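Local coordinates for quinone oxidoreductase (Coxiella burnetii, PDB 3TQH), which binds NADPH and probably uses it to reduce quinones, as a member of the medium-chain dehydrogenase/reductase family, at residues T179-S185 / A197-Y203. Sequence-based numbering, arbitrary orientation.
Sequences TVITTAS and AEQCINY. With NDP (NADPH dihydro-nicotinamide-adenine-dinucleotide phosphate), chain B.
Strands 179-184 and 199-202 run parallel, their short axes 28° apart and 4.6 Å at closest approach, with I181 opposite Q199, T182 opposite C200 and T183 opposite I201 (CA-CA 4.8-5.0 Å). At the entry, A197 CB lies 3.9 Å from T182 CG2. E198 N donates to V180 O (2.9 Å), which also accepts a weak bond from Q199 N (3.4 Å). Q199 O then receives T182 N (3.0 Å). C200, chi1 m, brings SG to 3.8 Å from T182 CG2. I201 N donates to T182 O (2.8 Å) and I201 O accepts A184 N (3.1 Å), the alternation expected of parallel pairing; its CD1 meets I181 CG2 at 3.7 Å. Y203, chi1 p, turns its ring edge to A184 C (CE2-C 3.6 Å), while the adenine lies over one ring face. Y203 OH and S185 OG donate to O3X of NADPH (2.5 and 2.9 Å), and S185 N donates to O1X (2.6 Å), so S185 and Y203, in the loops after the strands, hold the 2'-phosphate that distinguishes NADPH from NADH. In this Rossmann beta-alpha-beta unit, helix 186-195 covers T182, A184 and C200, helix 208-211 packs on T183 and I201, and strand 155-158 pairs with 179-184, leaving 199-202 outermost in the parallel sheet.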
loop_
_atom_site.group_PDB
_atom_site.type_symbol
_atom_site.label_atom_id
_atom_site.label_comp_id
_atom_site.label_asym_id
_atom_site.label_seq_id
_atom_site.Cartn_x
_atom_site.Cartn_y
_atom_site.Cartn_z
ATOM N N THR A 179 -7.769 -3.002 -21.154
ATOM C CA THR A 179 -7.869 -4.454 -21.048
ATOM C C THR A 179 -6.906 -4.895 -19.950
ATOM O O THR A 179 -5.709 -4.633 -20.048
ATOM C CB THR A 179 -7.479 -5.136 -22.367
ATOM O OG1 THR A 179 -8.294 -4.621 -23.426
ATOM C CG2 THR A 179 -7.647 -6.643 -22.271
ATOM N N VAL A 180 -7.432 -5.545 -18.910
ATOM C CA VAL A 180 -6.641 -5.900 -17.736
ATOM C C VAL A 180 -6.375 -7.400 -17.693
ATOM O O VAL A 180 -7.307 -8.206 -17.647
ATOM C CB VAL A 180 -7.325 -5.449 -16.424
ATOM C CG1 VAL A 180 -6.634 -6.060 -15.203
ATOM C CG2 VAL A 180 -7.309 -3.932 -16.321
ATOM N N ILE A 181 -5.090 -7.745 -17.730
ATOM C CA ILE A 181 -4.610 -9.104 -17.519
ATOM C C ILE A 181 -3.975 -9.111 -16.138
ATOM O O ILE A 181 -3.337 -8.132 -15.745
ATOM C CB ILE A 181 -3.528 -9.508 -18.560
ATOM C CG1 ILE A 181 -3.997 -9.212 -19.989
ATOM C CG2 ILE A 181 -3.175 -10.979 -18.416
ATOM C CD1 ILE A 181 -2.944 -9.504 -21.072
ATOM N N THR A 182 -4.132 -10.197 -15.393
ATOM C CA THR A 182 -3.517 -10.266 -14.071
ATOM C C THR A 182 -3.088 -11.673 -13.716
ATOM O O THR A 182 -3.548 -12.632 -14.326
ATOM C CB THR A 182 -4.468 -9.731 -12.971
ATOM O OG1 THR A 182 -3.770 -9.686 -11.719
ATOM C CG2 THR A 182 -5.706 -10.622 -12.833
ATOM N N THR A 183 -2.212 -11.781 -12.721
ATOM C CA THR A 183 -1.766 -13.077 -12.211
ATOM C C THR A 183 -2.251 -13.298 -10.779
ATOM O O THR A 183 -2.104 -12.424 -9.926
ATOM C CB THR A 183 -0.228 -13.220 -12.272
ATOM O OG1 THR A 183 0.391 -12.069 -11.688
ATOM C CG2 THR A 183 0.242 -13.363 -13.714
ATOM N N ALA A 184 -2.828 -14.472 -10.530
ATOM C CA ALA A 184 -3.289 -14.849 -9.201
ATOM C C ALA A 184 -3.516 -16.361 -9.090
ATOM O O ALA A 184 -3.517 -17.074 -10.091
ATOM C CB ALA A 184 -4.560 -14.107 -8.877
ATOM N N SER A 185 -3.708 -16.842 -7.863
ATOM C CA SER A 185 -4.139 -18.226 -7.623
ATOM C C SER A 185 -5.501 -18.495 -8.253
ATOM O O SER A 185 -6.298 -17.576 -8.430
ATOM C CB SER A 185 -4.238 -18.508 -6.119
ATOM O OG SER A 185 -2.967 -18.414 -5.509
ATOM N N ALA A 197 -10.976 -7.701 -14.199
ATOM C CA ALA A 197 -9.957 -8.395 -14.982
ATOM C C ALA A 197 -10.617 -9.136 -16.146
ATOM O O ALA A 197 -11.658 -9.766 -15.973
ATOM C CB ALA A 197 -9.172 -9.365 -14.104
ATOM N N GLU A 198 -10.022 -9.042 -17.332
ATOM C CA GLU A 198 -10.491 -9.793 -18.496
ATOM C C GLU A 198 -9.875 -11.187 -18.524
ATOM O O GLU A 198 -10.522 -12.145 -18.934
ATOM C CB GLU A 198 -10.139 -9.067 -19.792
ATOM C CG GLU A 198 -10.944 -9.558 -20.994
ATOM C CD GLU A 198 -10.218 -9.368 -22.308
ATOM O OE1 GLU A 198 -9.157 -10.006 -22.501
ATOM O OE2 GLU A 198 -10.719 -8.592 -23.152
ATOM N N GLN A 199 -8.615 -11.281 -18.107
ATOM C CA GLN A 199 -7.899 -12.552 -18.046
ATOM C C GLN A 199 -7.183 -12.670 -16.706
ATOM O O GLN A 199 -6.473 -11.752 -16.292
ATOM C CB GLN A 199 -6.887 -12.647 -19.192
ATOM C CG GLN A 199 -6.095 -13.954 -19.253
ATOM C CD GLN A 199 -5.127 -13.998 -20.429
ATOM O OE1 GLN A 199 -4.843 -12.976 -21.049
ATOM N NE2 GLN A 199 -4.617 -15.186 -20.736
ATOM N N CYS A 200 -7.382 -13.799 -16.035
ATOM C CA CYS A 200 -6.646 -14.122 -14.821
ATOM C C CYS A 200 -5.771 -15.343 -15.058
ATOM O O CYS A 200 -6.273 -16.453 -15.207
ATOM C CB CYS A 200 -7.614 -14.403 -13.688
ATOM S SG CYS A 200 -8.640 -13.014 -13.337
ATOM N N ILE A 201 -4.464 -15.129 -15.087
ATOM C CA ILE A 201 -3.509 -16.206 -15.340
ATOM C C ILE A 201 -3.156 -16.917 -14.035
ATOM O O ILE A 201 -2.733 -16.279 -13.071
ATOM C CB ILE A 201 -2.212 -15.667 -15.982
ATOM C CG1 ILE A 201 -2.534 -14.880 -17.261
ATOM C CG2 ILE A 201 -1.251 -16.815 -16.280
ATOM C CD1 ILE A 201 -1.346 -14.190 -17.873
ATOM N N ASN A 202 -3.347 -18.232 -14.007
ATOM C CA ASN A 202 -2.926 -19.049 -12.877
ATOM C C ASN A 202 -1.430 -19.279 -12.975
ATOM O O ASN A 202 -0.978 -20.161 -13.711
ATOM C CB ASN A 202 -3.671 -20.387 -12.848
ATOM C CG ASN A 202 -3.288 -21.240 -11.650
ATOM O OD1 ASN A 202 -2.359 -20.914 -10.910
ATOM N ND2 ASN A 202 -4.003 -22.338 -11.452
ATOM N N TYR A 203 -0.669 -18.486 -12.226
ATOM C CA TYR A 203 0.793 -18.471 -12.359
ATOM C C TYR A 203 1.508 -19.690 -11.769
ATOM O O TYR A 203 2.704 -19.864 -11.990
ATOM C CB TYR A 203 1.382 -17.172 -11.789
ATOM C CG TYR A 203 1.292 -17.025 -10.289
ATOM C CD1 TYR A 203 2.374 -17.355 -9.465
ATOM C CD2 TYR A 203 0.134 -16.540 -9.691
ATOM C CE1 TYR A 203 2.288 -17.213 -8.082
ATOM C CE2 TYR A 203 0.046 -16.389 -8.318
ATOM C CZ TYR A 203 1.115 -16.722 -7.519
ATOM O OH TYR A 203 1.002 -16.561 -6.159
HETATM P PA NDP B . 0.298 -7.873 -0.828
HETATM O O1A NDP B . 0.914 -8.638 0.273
HETATM O O2A NDP B . -1.002 -7.301 -0.429
HETATM O O5B NDP B . 0.079 -8.821 -2.107
HETATM C C5B NDP B . -0.367 -10.148 -1.909
HETATM C C4B NDP B . -0.787 -10.756 -3.238
HETATM O O4B NDP B . 0.365 -11.136 -3.962
HETATM C C3B NDP B . -1.640 -12.012 -3.110
HETATM O O3B NDP B . -2.972 -11.719 -3.474
HETATM C C2B NDP B . -1.001 -13.030 -4.049
HETATM O O2B NDP B . -1.926 -13.615 -4.937
HETATM C C1B NDP B . 0.016 -12.202 -4.815
HETATM N N9A NDP B . 1.237 -12.926 -5.199
HETATM C C8A NDP B . 2.176 -13.470 -4.357
HETATM N N7A NDP B . 3.154 -14.022 -5.103
HETATM C C5A NDP B . 2.856 -13.838 -6.406
HETATM C C6A NDP B . 3.517 -14.212 -7.567
HETATM N N6A NDP B . 4.659 -14.874 -7.487
HETATM N N1A NDP B . 2.974 -13.894 -8.792
HETATM C C2A NDP B . 1.775 -13.200 -8.851
HETATM N N3A NDP B . 1.118 -12.821 -7.694
HETATM C C4A NDP B . 1.654 -13.144 -6.485
HETATM O O3 NDP B . 1.305 -6.731 -1.356
HETATM P PN NDP B . 0.918 -5.232 -1.814
HETATM O O1N NDP B . 0.591 -4.432 -0.616
HETATM O O2N NDP B . -0.018 -5.226 -2.949
HETATM O O5D NDP B . 2.354 -4.746 -2.347
HETATM C C5D NDP B . 3.062 -5.462 -3.340
HETATM C C4D NDP B . 4.524 -5.027 -3.344
HETATM O O4D NDP B . 4.623 -3.649 -3.648
HETATM C C3D NDP B . 5.175 -5.243 -1.986
HETATM O O3D NDP B . 6.444 -5.831 -2.162
HETATM C C2D NDP B . 5.272 -3.853 -1.394
HETATM O O2D NDP B . 6.362 -3.715 -0.500
HETATM C C1D NDP B . 5.387 -2.985 -2.652
HETATM N N1N NDP B . 4.919 -1.588 -2.500
HETATM C C2N NDP B . 5.759 -0.586 -2.921
HETATM C C3N NDP B . 5.439 0.761 -2.770
HETATM C C7N NDP B . 6.368 1.844 -3.237
HETATM O O7N NDP B . 5.989 3.190 -3.040
HETATM N N7N NDP B . 7.524 1.521 -3.812
HETATM C C4N NDP B . 4.130 1.111 -2.120
HETATM C C5N NDP B . 3.256 -0.025 -1.694
HETATM C C6N NDP B . 3.701 -1.326 -1.913
HETATM P P2B NDP B . -2.371 -15.156 -4.785
HETATM O O1X NDP B . -3.565 -15.392 -5.676
HETATM O O2X NDP B . -2.762 -15.445 -3.356
HETATM O O3X NDP B . -1.268 -16.095 -5.195
#